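Local coordinates for glycosyltransferase (Streptomyces halstedii, PDB 3WAD), which belongs to the GT-B class of glycosyltransferases, enzymes built from two Rossmann-like domains, and is related to erythromycin biosynthesis protein CIII, at residues V7-R11 / D56-M60; Y103-A107 / L132-G136; C314-V318 / L376-I380. The contacts are given in a common frame with arbitrary orientation. Residues are numbered along the deposited sequence.

Contact 1: residues V7-R11 / D56-M60; sequences VFANR and DLNIM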
loop_
_atom_site.group_PDB
_atom_site.type_symbol
_atom_site.label_atom_id
_atom_site.label_comp_id
_atom_site.label_asym_id
_atom_site.label_seq_id
_atom_site.Cartn_x
_atom_site.Cartn_y
_atom_site.Cartn_z
ATOM N N VAL B 7 14.145 -7.485 2.406
ATOM C CA VAL B 7 15.017 -6.388 1.959
ATOM C C VAL B 7 15.806 -5.939 3.194
ATOM O O VAL B 7 15.234 -5.903 4.306
ATOM C CB VAL B 7 14.200 -5.264 1.242
ATOM C CG1 VAL B 7 13.183 -4.670 2.189
ATOM C CG2 VAL B 7 15.116 -4.125 0.755
ATOM N N PHE B 8 17.109 -5.624 3.044
ATOM C CA PHE B 8 17.862 -5.035 4.153
ATOM C C PHE B 8 17.255 -3.644 4.551
ATOM O O PHE B 8 16.502 -3.073 3.773
ATOM C CB PHE B 8 19.389 -4.962 3.901
ATOM C CG PHE B 8 19.797 -3.894 2.911
ATOM C CD1 PHE B 8 20.314 -2.666 3.366
ATOM C CD2 PHE B 8 19.572 -4.055 1.526
ATOM C CE1 PHE B 8 20.644 -1.607 2.416
ATOM C CE2 PHE B 8 19.920 -3.057 0.579
ATOM C CZ PHE B 8 20.476 -1.840 1.019
ATOM N N ALA B 9 17.566 -3.124 5.761
ATOM C CA ALA B 9 16.933 -1.886 6.251
ATOM C C ALA B 9 17.430 -0.639 5.545
ATOM O O ALA B 9 18.437 0.009 5.934
ATOM C CB ALA B 9 17.031 -1.760 7.832
ATOM N N ASN B 10 16.724 -0.290 4.469
ATOM C CA ASN B 10 17.084 0.855 3.646
ATOM C C ASN B 10 15.808 1.258 2.979
ATOM O O ASN B 10 15.233 0.427 2.263
ATOM C CB ASN B 10 18.094 0.467 2.533
ATOM C CG ASN B 10 18.431 1.662 1.609
ATOM O OD1 ASN B 10 17.725 1.989 0.653
ATOM N ND2 ASN B 10 19.526 2.303 1.906
ATOM N N ARG B 11 15.401 2.503 3.140
ATOM C CA ARG B 11 14.121 2.927 2.625
ATOM C C ARG B 11 14.000 2.866 1.096
ATOM O O ARG B 11 12.901 2.576 0.598
ATOM C CB ARG B 11 13.755 4.336 3.122
ATOM C CG ARG B 11 12.256 4.686 3.149
ATOM C CD ARG B 11 12.017 5.861 4.170
ATOM N NE ARG B 11 13.234 6.667 4.295
ATOM C CZ ARG B 11 14.067 6.670 5.343
ATOM N NH1 ARG B 11 13.825 5.931 6.429
ATOM N NH2 ARG B 11 15.162 7.431 5.306
ATOM N N ASP B 56 18.866 -4.202 14.618
ATOM C CA ASP B 56 18.899 -2.973 13.818
ATOM C C ASP B 56 20.165 -3.011 12.960
ATOM O O ASP B 56 21.263 -3.339 13.465
ATOM C CB ASP B 56 18.979 -1.702 14.702
ATOM C CG ASP B 56 17.604 -1.319 15.388
ATOM O OD1 ASP B 56 16.541 -1.999 15.241
ATOM O OD2 ASP B 56 17.589 -0.294 16.092
ATOM N N LEU B 57 20.022 -2.664 11.684
ATOM C CA LEU B 57 21.176 -2.543 10.802
ATOM C C LEU B 57 21.864 -1.194 11.006
ATOM O O LEU B 57 23.097 -1.137 11.104
ATOM C CB LEU B 57 20.808 -2.744 9.306
ATOM C CG LEU B 57 21.923 -2.535 8.268
ATOM C CD1 LEU B 57 22.978 -3.639 8.547
ATOM C CD2 LEU B 57 21.390 -2.643 6.821
ATOM N N ASN B 58 21.069 -0.121 11.026
ATOM C CA ASN B 58 21.565 1.273 11.106
ATOM C C ASN B 58 22.560 1.645 10.025
ATOM O O ASN B 58 23.584 2.220 10.373
ATOM C CB ASN B 58 22.184 1.492 12.494
ATOM C CG ASN B 58 21.138 1.446 13.568
ATOM O OD1 ASN B 58 21.268 0.714 14.545
ATOM N ND2 ASN B 58 20.017 2.165 13.343
ATOM N N ILE B 59 22.259 1.371 8.738
ATOM C CA ILE B 59 23.316 1.340 7.673
ATOM C C ILE B 59 23.803 2.732 7.399
ATOM O O ILE B 59 24.757 2.912 6.608
ATOM C CB ILE B 59 22.932 0.873 6.171
ATOM C CG1 ILE B 59 21.434 0.874 5.847
ATOM C CG2 ILE B 59 23.850 -0.247 5.608
ATOM C CD1 ILE B 59 20.896 2.213 5.352
ATOM N N MET B 60 23.118 3.713 7.979
ATOM C CA MET B 60 23.528 5.092 7.772
ATOM C C MET B 60 24.681 5.649 8.667
ATOM O O MET B 60 25.513 6.420 8.171
ATOM C CB MET B 60 22.319 6.005 7.749
ATOM C CG MET B 60 22.193 6.704 6.433
ATOM S SD MET B 60 22.194 8.494 6.759
ATOM C CE MET B 60 23.874 8.884 7.349
HETATM O O HOH W 1 19.372 0.728 8.389
#
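Phe8 lays the rim of its ring against two aliphatic side chains of 56-60: its CD1 lies 3.6 Å from CD2 of Leu57, and its CE1 4.3 Å from CG1 of Ile59, both close to the ring plane. A flat aromatic suits this place because its edge fits beside the two branched chains while the rest of the ring stays buried, meeting the His13 ring and Met106 of helix 89-106. Ala9 follows with a methyl small enough for the backbones to draw near; its CB is 4.2 Å from CB of Leu57, and the two CA atoms are 6.3 Å apart. Leu57 thus fills the space beside both residues. Ile59 packs its aliphatic chain on the Ala9 carbonyl, a close van der Waals approach of CG1 to Ala9 O at 3.1 Å, and its CD1 lies 3.7 Å from ND2 of Asn10.

The polar part of the contact is carried by water 1, which donates to Ala9 O at 2.7 Å and accepts from Ile59 N at 3.0 Å, so that two loops with no direct bond between them still satisfy these backbone groups. The carboxamide oxygen of Asn10 is engaged in N-capping helix 11-16 through the backbone N of His13. Here the loop after strand 49-52 packs on 7-11, which itself leaves the C-terminal end of the first strand, 2-6, an inner strand of the parallel sheet, and runs straight into a capped helix, as is typical of a Rossmann-like domain.

Contact 2: residues Y103-A107 / L132-G136; sequences YEYMA and LTYAG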
loop_
_atom_site.group_PDB
_atom_site.type_symbol
_atom_site.label_atom_id
_atom_site.label_comp_id
_atom_site.label_asym_id
_atom_site.label_seq_id
_atom_site.Cartn_x
_atom_site.Cartn_y
_atom_site.Cartn_z
ATOM N N TYR B 103 28.061 -7.604 2.215
ATOM C CA TYR B 103 26.668 -8.015 2.081
ATOM C C TYR B 103 26.322 -8.904 3.261
ATOM O O TYR B 103 25.199 -8.895 3.722
ATOM C CB TYR B 103 26.398 -8.719 0.753
ATOM C CG TYR B 103 26.435 -7.778 -0.476
ATOM C CD1 TYR B 103 26.266 -6.383 -0.333
ATOM C CD2 TYR B 103 26.657 -8.303 -1.793
ATOM C CE1 TYR B 103 26.302 -5.531 -1.441
ATOM C CE2 TYR B 103 26.712 -7.425 -2.935
ATOM C CZ TYR B 103 26.506 -6.055 -2.749
ATOM O OH TYR B 103 26.536 -5.181 -3.847
ATOM N N GLU B 104 27.325 -9.607 3.779
ATOM C CA GLU B 104 27.130 -10.357 4.989
ATOM C C GLU B 104 26.734 -9.455 6.144
ATOM O O GLU B 104 25.795 -9.782 6.904
ATOM C CB GLU B 104 28.359 -11.180 5.366
ATOM C CG GLU B 104 28.152 -11.878 6.749
ATOM C CD GLU B 104 27.169 -13.030 6.695
ATOM O OE1 GLU B 104 26.680 -13.459 5.582
ATOM O OE2 GLU B 104 26.843 -13.502 7.826
ATOM N N TYR B 105 27.490 -8.359 6.304
ATOM C CA TYR B 105 27.195 -7.318 7.287
ATOM C C TYR B 105 25.731 -6.813 7.178
ATOM O O TYR B 105 25.091 -6.557 8.185
ATOM C CB TYR B 105 28.144 -6.134 7.034
ATOM C CG TYR B 105 28.008 -5.041 8.038
ATOM C CD1 TYR B 105 28.864 -4.978 9.151
ATOM C CD2 TYR B 105 27.053 -4.051 7.866
ATOM C CE1 TYR B 105 28.750 -3.939 10.087
ATOM C CE2 TYR B 105 26.905 -3.024 8.806
ATOM C CZ TYR B 105 27.754 -2.986 9.899
ATOM O OH TYR B 105 27.643 -1.965 10.764
ATOM N N MET B 106 25.257 -6.637 5.954
ATOM C CA MET B 106 23.926 -6.127 5.643
ATOM C C MET B 106 22.784 -7.137 5.847
ATOM O O MET B 106 21.615 -6.705 5.880
ATOM C CB MET B 106 23.864 -5.611 4.181
ATOM C CG MET B 106 24.535 -4.275 4.060
ATOM S SD MET B 106 25.067 -3.984 2.361
ATOM C CE MET B 106 23.514 -4.097 1.468
ATOM N N ALA B 107 23.098 -8.442 5.911
ATOM C CA ALA B 107 22.116 -9.513 6.216
ATOM C C ALA B 107 22.833 -10.629 6.985
ATOM O O ALA B 107 23.225 -11.674 6.423
ATOM C CB ALA B 107 21.399 -10.045 4.930
ATOM N N LEU B 132 20.486 -7.152 -2.984
ATOM C CA LEU B 132 21.555 -7.000 -2.020
ATOM C C LEU B 132 21.285 -7.743 -0.728
ATOM O O LEU B 132 22.061 -7.587 0.226
ATOM C CB LEU B 132 21.775 -5.505 -1.721
ATOM C CG LEU B 132 22.259 -4.695 -2.927
ATOM C CD1 LEU B 132 22.823 -3.287 -2.489
ATOM C CD2 LEU B 132 23.317 -5.416 -3.718
ATOM N N THR B 133 20.165 -8.479 -0.647
ATOM C CA THR B 133 19.781 -9.058 0.642
ATOM C C THR B 133 19.931 -10.625 0.699
ATOM O O THR B 133 18.941 -11.357 0.544
ATOM C CB THR B 133 18.285 -8.614 0.991
ATOM O OG1 THR B 133 18.213 -7.167 0.961
ATOM C CG2 THR B 133 17.932 -9.081 2.422
ATOM N N TYR B 134 21.118 -11.106 0.969
ATOM C CA TYR B 134 21.439 -12.537 0.758
ATOM C C TYR B 134 20.937 -13.502 1.841
ATOM O O TYR B 134 21.162 -14.716 1.755
ATOM C CB TYR B 134 22.952 -12.743 0.466
ATOM C CG TYR B 134 23.247 -12.534 -1.019
ATOM C CD1 TYR B 134 23.485 -11.244 -1.554
ATOM C CD2 TYR B 134 23.159 -13.612 -1.910
ATOM C CE1 TYR B 134 23.700 -11.067 -2.911
ATOM C CE2 TYR B 134 23.384 -13.447 -3.242
ATOM C CZ TYR B 134 23.648 -12.175 -3.748
ATOM O OH TYR B 134 23.844 -12.082 -5.116
ATOM N N ALA B 135 20.262 -12.999 2.862
ATOM C CA ALA B 135 19.404 -13.890 3.631
ATOM C C ALA B 135 18.236 -14.553 2.821
ATOM O O ALA B 135 17.874 -15.735 3.052
ATOM C CB ALA B 135 18.876 -13.128 4.866
ATOM N N GLY B 136 17.677 -13.804 1.857
ATOM C CA GLY B 136 16.591 -14.238 0.964
ATOM C C GLY B 136 16.744 -15.672 0.415
ATOM O O GLY B 136 15.873 -16.560 0.685
HETATM O O HOH W 2 23.143 -9.374 1.891
#
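This is a buried contact, mainly apolar, between the C-terminal end of helix 89-106 and the loop that joins strand 126-130 to helix 135-141, at the C-terminal edge of the parallel sheet of the Rossmann-like N-terminal domain. Leu132 and Tyr103 bury the most surface. The long Tyr103 side chain reaches along Leu132, with CZ 3.4 Å from Leu132 CD2, and CD2 of Tyr103 meets CE1 of Tyr134 at 4.2 Å. Flexible Met106 fits beside the same leucine, its CE 3.9 Å from Leu132 CB. Where the helix ends, Ala107 offers only a methyl, which lets the chains approach: its CB is 4.0 Å from CB of Ala135. The hydroxyl of Tyr134 bonds to Val200 O, and Thr133 OG1 to Asp130, so both polar ends are satisfied beyond this interface. Between the backbones, water 2 donates to Tyr103 O at 2.8 Å and to Leu132 O at 2.7 Å, and accepts from Tyr134 N at 2.8 Å.

Contact 3: residues C314-V318 / L376-I380; sequences CAAIV and LRRLI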
loop_
_atom_site.group_PDB
_atom_site.type_symbol
_atom_site.label_atom_id
_atom_site.label_comp_id
_atom_site.label_asym_id
_atom_site.label_seq_id
_atom_site.Cartn_x
_atom_site.Cartn_y
_atom_site.Cartn_z
ATOM N N CYS B 314 6.137 19.234 -15.805
ATOM C CA CYS B 314 7.543 19.736 -15.897
ATOM C C CYS B 314 8.099 19.544 -17.272
ATOM O O CYS B 314 7.911 18.490 -17.824
ATOM C CB CYS B 314 8.503 19.015 -14.948
ATOM S SG CYS B 314 8.259 19.539 -13.283
ATOM N N ALA B 315 8.842 20.517 -17.781
ATOM C CA ALA B 315 9.538 20.333 -19.071
ATOM C C ALA B 315 10.874 19.617 -18.866
ATOM O O ALA B 315 11.453 19.126 -19.822
ATOM C CB ALA B 315 9.772 21.718 -19.807
ATOM N N ALA B 316 11.399 19.579 -17.640
ATOM C CA ALA B 316 12.699 18.918 -17.438
ATOM C C ALA B 316 12.903 18.536 -15.987
ATOM O O ALA B 316 12.303 19.148 -15.098
ATOM C CB ALA B 316 13.838 19.810 -17.942
ATOM N N ILE B 317 13.749 17.545 -15.737
ATOM C CA ILE B 317 14.174 17.289 -14.357
ATOM C C ILE B 317 15.674 17.131 -14.396
ATOM O O ILE B 317 16.223 16.447 -15.256
ATOM C CB ILE B 317 13.510 15.992 -13.748
ATOM C CG1 ILE B 317 13.972 15.756 -12.290
ATOM C CG2 ILE B 317 13.731 14.821 -14.679
ATOM C CD1 ILE B 317 12.993 14.907 -11.490
ATOM N N VAL B 318 16.313 17.758 -13.436
ATOM C CA VAL B 318 17.776 17.756 -13.279
ATOM C C VAL B 318 18.048 16.932 -12.070
ATOM O O VAL B 318 17.579 17.313 -10.982
ATOM C CB VAL B 318 18.284 19.233 -13.013
ATOM C CG1 VAL B 318 19.804 19.292 -12.946
ATOM C CG2 VAL B 318 17.776 20.168 -14.113
ATOM N N LEU B 376 20.119 22.858 -19.629
ATOM C CA LEU B 376 18.724 23.028 -19.256
ATOM C C LEU B 376 17.952 23.849 -20.270
ATOM O O LEU B 376 16.797 23.502 -20.617
ATOM C CB LEU B 376 18.575 23.648 -17.854
ATOM C CG LEU B 376 17.147 23.614 -17.253
ATOM C CD1 LEU B 376 16.554 22.220 -17.360
ATOM C CD2 LEU B 376 17.117 24.084 -15.810
ATOM N N ARG B 377 18.594 24.930 -20.762
ATOM C CA ARG B 377 18.011 25.769 -21.752
ATOM C C ARG B 377 17.740 24.958 -23.027
ATOM O O ARG B 377 16.705 25.139 -23.632
ATOM C CB ARG B 377 18.910 26.986 -22.001
ATOM C CG ARG B 377 18.832 28.024 -20.915
ATOM C CD ARG B 377 19.414 29.356 -21.406
ATOM N NE ARG B 377 20.290 30.046 -20.442
ATOM C CZ ARG B 377 20.456 31.372 -20.396
ATOM N NH1 ARG B 377 19.766 32.173 -21.193
ATOM N NH2 ARG B 377 21.256 31.928 -19.520
ATOM N N ARG B 378 18.638 24.067 -23.439
ATOM C CA ARG B 378 18.350 23.196 -24.594
ATOM C C ARG B 378 17.167 22.250 -24.425
ATOM O O ARG B 378 16.310 22.115 -25.316
ATOM C CB ARG B 378 19.566 22.407 -24.992
ATOM C CG ARG B 378 20.710 23.307 -25.453
ATOM C CD ARG B 378 21.774 22.465 -26.042
ATOM N NE ARG B 378 21.196 21.642 -27.107
ATOM C CZ ARG B 378 21.686 20.482 -27.520
ATOM N NH1 ARG B 378 22.752 19.923 -26.964
ATOM N NH2 ARG B 378 21.083 19.870 -28.507
ATOM N N LEU B 379 17.101 21.614 -23.263
ATOM C CA LEU B 379 15.975 20.706 -22.924
ATOM C C LEU B 379 14.626 21.386 -23.029
ATOM O O LEU B 379 13.658 20.789 -23.548
ATOM C CB LEU B 379 16.165 20.164 -21.514
ATOM C CG LEU B 379 17.363 19.242 -21.321
ATOM C CD1 LEU B 379 17.269 18.603 -19.952
ATOM C CD2 LEU B 379 17.361 18.206 -22.414
ATOM N N ILE B 380 14.598 22.632 -22.561
ATOM C CA ILE B 380 13.459 23.553 -22.603
ATOM C C ILE B 380 13.159 23.954 -24.056
ATOM O O ILE B 380 11.985 23.992 -24.456
ATOM C CB ILE B 380 13.737 24.868 -21.718
ATOM C CG1 ILE B 380 13.271 24.743 -20.277
ATOM C CG2 ILE B 380 12.945 26.053 -22.203
ATOM C CD1 ILE B 380 13.126 23.328 -19.799
#
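Ala316, Leu376 and Ile380 bury the most surface here, and the contact is best read from the alanine outward. Ala316 points its CB toward helix 369-381 and touches three of its side chains: CD1 of Leu376 at 3.7 Å, CD1 of Ile380 at 4.0 Å and CD1 of Leu379 at 4.2 Å. A methyl suits this point, since it leaves room for three larger chains to converge on the strand.

Leu376 extends its delta carbons over the strand, so that CD1 also meets CG2 of Val318 at 4.0 Å. Beta-branched Val318 fits a strand well, and its flank adds to the surface on which the leucine rests. One helical turn later, Ile380 brings CD1 to 3.7 Å from CB of Ala315, at the corner the chain turns at Ala315. The spacing of 376, 379 and 380 puts all three on one side of the helix, while Arg377 and Arg378, out of reach of the strand, form salt bridges with Asp275 and Glu382 respectively.

Strand 316-318 and helix 376-380 run nearly antiparallel, at 159°, with axes 9.3 Å apart at closest approach. The strand lies inside the parallel sheet of the Rossmann-like C-terminal domain, between 247-251 and 336-338, and Val248 and Leu337 of those neighbours touch the same helix. Ile317, whose CB points away, serves the other face of the sheet. With aliphatic carbon on both sides of every contact, helix and sheet are held by the hydrophobic effect and close van der Waals fit.

How the contacts relate
Along the chain the contacts follow in series, each closing before the next opens. Contacts 1 and 2 share the N-terminal Rossmann-like domain, with centres 11 Å apart, and they touch: Phe8 N and Thr133 OG1, 2.8 Å apart, probably form a hydrogen bond, and CD1 of Leu57 lies 3.6 Å from O of Tyr105. Segments 7-11 and 132-136 follow the adjacent strands 2-6 and 126-130; helix 89-106 supplies one side of contact 2 and touches contact 1. Contact 3 belongs to the C-terminal domain's own parallel sheet, on the opposite side of the chain's centre; its centre is 34 Å from that of contact 1 and 39 Å from that of contact 2. The set therefore samples both halves of the GT-B architecture.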